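Arylesterase (Agrobacterium tumefaciens, PDB 3DCI) probably hydrolyses ester bonds as an SGNH-family (GDSL-like) arylesterase, and binds zinc. Local coordinates at residues Gly69-Tyr77 and Ala84-Leu92. Numbering follows the deposited sequence.
Sequences GLGGRTTCY and ACRNGARAL. With ACY (acetic acid), chain M.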
# COMPACT_ATOMS: atom_id res chain seq x y z
N GLY A 69 -8.88 -2.18 -20.96
CA GLY A 69 -10.17 -2.11 -20.30
C GLY A 69 -10.28 -3.11 -19.16
O GLY A 69 -10.29 -4.32 -19.41
N LEU A 70 -10.40 -2.61 -17.93
CA LEU A 70 -10.44 -3.46 -16.74
C LEU A 70 -11.76 -3.31 -15.99
O LEU A 70 -12.09 -2.21 -15.50
CB LEU A 70 -9.28 -3.11 -15.81
CG LEU A 70 -9.24 -3.94 -14.50
CD1 LEU A 70 -7.86 -4.54 -14.29
CD2 LEU A 70 -9.71 -3.10 -13.29
N GLY A 71 -12.49 -4.42 -15.83
CA GLY A 71 -13.75 -4.42 -15.09
C GLY A 71 -13.61 -3.90 -13.66
O GLY A 71 -12.76 -4.37 -12.90
N GLY A 72 -14.39 -2.87 -13.34
CA GLY A 72 -14.38 -2.26 -12.00
C GLY A 72 -13.45 -1.07 -11.85
O GLY A 72 -13.39 -0.45 -10.79
N ARG A 73 -12.72 -0.73 -12.91
CA ARG A 73 -11.72 0.35 -12.81
C ARG A 73 -12.37 1.72 -12.54
O ARG A 73 -13.40 2.05 -13.13
CB ARG A 73 -10.89 0.45 -14.08
CG ARG A 73 -9.86 1.56 -14.04
CD ARG A 73 -8.94 1.41 -15.22
NE ARG A 73 -7.94 0.37 -14.98
CZ ARG A 73 -7.25 -0.23 -15.95
NH1 ARG A 73 -7.52 -0.01 -17.23
NH2 ARG A 73 -6.34 -1.11 -15.64
N THR A 74 -11.73 2.48 -11.64
CA THR A 74 -12.12 3.83 -11.25
C THR A 74 -11.06 4.79 -11.81
O THR A 74 -10.03 4.34 -12.27
CB THR A 74 -12.11 3.97 -9.72
OG1 THR A 74 -10.77 3.86 -9.21
CG2 THR A 74 -12.95 2.90 -9.07
N THR A 75 -11.30 6.09 -11.76
CA THR A 75 -10.30 7.04 -12.17
C THR A 75 -9.07 6.95 -11.25
O THR A 75 -7.96 6.78 -11.74
CB THR A 75 -10.87 8.49 -12.18
OG1 THR A 75 -11.42 8.80 -10.89
CG2 THR A 75 -11.90 8.65 -13.31
N CYS A 76 -9.27 7.07 -9.94
CA CYS A 76 -8.12 7.14 -9.02
C CYS A 76 -8.43 6.65 -7.62
O CYS A 76 -7.81 7.09 -6.65
CB CYS A 76 -7.57 8.58 -8.97
SG CYS A 76 -8.68 9.76 -8.17
N TYR A 77 -9.37 5.72 -7.52
CA TYR A 77 -9.86 5.26 -6.22
C TYR A 77 -9.55 3.77 -6.08
O TYR A 77 -9.78 2.99 -6.99
CB TYR A 77 -11.36 5.60 -6.05
CG TYR A 77 -11.58 7.08 -6.25
CD1 TYR A 77 -11.11 8.00 -5.30
CD2 TYR A 77 -12.13 7.56 -7.43
CE1 TYR A 77 -11.23 9.38 -5.51
CE2 TYR A 77 -12.28 8.94 -7.64
CZ TYR A 77 -11.83 9.85 -6.69
OH TYR A 77 -11.97 11.22 -6.92
N ALA A 84 -8.21 -7.98 -9.55
CA ALA A 84 -7.07 -7.15 -9.90
C ALA A 84 -7.29 -5.71 -9.44
O ALA A 84 -8.42 -5.28 -9.28
CB ALA A 84 -6.82 -7.16 -11.41
N CYS A 85 -6.19 -4.99 -9.24
CA CYS A 85 -6.19 -3.59 -8.83
C CYS A 85 -7.11 -2.71 -9.72
O CYS A 85 -7.03 -2.75 -10.93
CB CYS A 85 -4.74 -3.05 -8.89
SG CYS A 85 -4.58 -1.29 -8.52
N ARG A 86 -7.97 -1.90 -9.09
CA ARG A 86 -8.94 -1.08 -9.84
C ARG A 86 -8.61 0.41 -9.87
O ARG A 86 -9.35 1.19 -10.46
CB ARG A 86 -10.34 -1.28 -9.28
CG ARG A 86 -10.93 -2.65 -9.62
CD ARG A 86 -12.16 -2.98 -8.80
NE ARG A 86 -12.78 -4.21 -9.29
CZ ARG A 86 -13.99 -4.64 -8.94
NH1 ARG A 86 -14.71 -3.97 -8.06
NH2 ARG A 86 -14.47 -5.76 -9.46
N ASN A 87 -7.49 0.81 -9.27
CA ASN A 87 -7.12 2.20 -9.21
C ASN A 87 -6.61 2.57 -10.59
O ASN A 87 -5.59 2.06 -11.04
CB ASN A 87 -6.06 2.45 -8.11
CG ASN A 87 -5.73 3.92 -7.96
OD1 ASN A 87 -5.48 4.60 -8.95
ND2 ASN A 87 -5.80 4.43 -6.71
N GLY A 88 -7.36 3.42 -11.28
CA GLY A 88 -7.00 3.82 -12.63
C GLY A 88 -5.68 4.56 -12.74
O GLY A 88 -4.98 4.41 -13.71
N ALA A 89 -5.33 5.36 -11.76
CA ALA A 89 -4.11 6.16 -11.85
C ALA A 89 -2.83 5.29 -11.80
O ALA A 89 -1.87 5.54 -12.54
CB ALA A 89 -4.11 7.22 -10.76
N ARG A 90 -2.83 4.26 -10.93
CA ARG A 90 -1.68 3.37 -10.81
C ARG A 90 -1.51 2.56 -12.09
O ARG A 90 -0.40 2.40 -12.59
CB ARG A 90 -1.85 2.41 -9.62
CG ARG A 90 -0.93 2.67 -8.43
CD ARG A 90 -1.26 3.92 -7.66
NE ARG A 90 -0.77 5.13 -8.32
CZ ARG A 90 -1.26 6.37 -8.12
NH1 ARG A 90 -2.26 6.59 -7.26
NH2 ARG A 90 -0.75 7.39 -8.81
N ALA A 91 -2.62 2.05 -12.59
CA ALA A 91 -2.61 1.27 -13.82
C ALA A 91 -2.31 2.12 -15.04
O ALA A 91 -1.75 1.60 -16.02
CB ALA A 91 -3.96 0.55 -14.03
N LEU A 92 -2.72 3.39 -15.03
CA LEU A 92 -2.44 4.29 -16.14
C LEU A 92 -0.95 4.50 -16.26
O LEU A 92 -0.41 4.44 -17.36
CB LEU A 92 -3.15 5.63 -16.01
CG LEU A 92 -2.87 6.65 -17.13
CD1 LEU A 92 -3.19 6.05 -18.50
CD2 LEU A 92 -3.63 7.94 -16.88
C ACY M . -17.58 -1.58 -15.07
O ACY M . -16.35 -1.62 -15.07
OXT ACY M . -18.26 -2.53 -14.63
CH3 ACY M . -18.32 -0.37 -15.60
O HOH W 1 -6.73 -0.72 -12.57
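With CG anti to its carbonyl carbon (chi1 -72°) and the chain extended from there to NE, Arg-86 packs CB, CG and CD against Gly-72 O, crossing the Leu-70 side chain at about a right angle. Arg-86 CD lies 3.4 Å from Gly-72 O, and one guanidinium face, near its rim, covers Gly-72 CA. Arg-73 reaches the other way: CG anti to the backbone N (chi1 179°) and a bend at chi3 carry its guanidinium past Gly-88 to Ala-91, Arg-73 NH2 standing 3.3 Å from Ala-91 CB, while Leu-70 CB sits over the centre of one face. A water in the guanidinium plane accepts from Arg-73 NE (2.9 Å) and donates to Cys-85 O (2.6 Å); Arg-73 NH1 hydrogen-bonds Gly-30 O. Thr-74 N donates almost straight to Arg-86 O (3.0 Å, 175°), tying the loop to the residues just before helix 88-99, which Asn-87 OD1 caps through weak bonds from Ala-89 N and Arg-90 N. Gly-72 N donates to O of a bound acetic acid (2.9 Å), probably from the crystallisation liquor, which also meets His-209 NE2, probably of a Ser-His-Asp triad. Ser-32 N and Asn-112 ND2 bind it too, so the Gly-72 N-H probably serves an SGNH oxyanion hole.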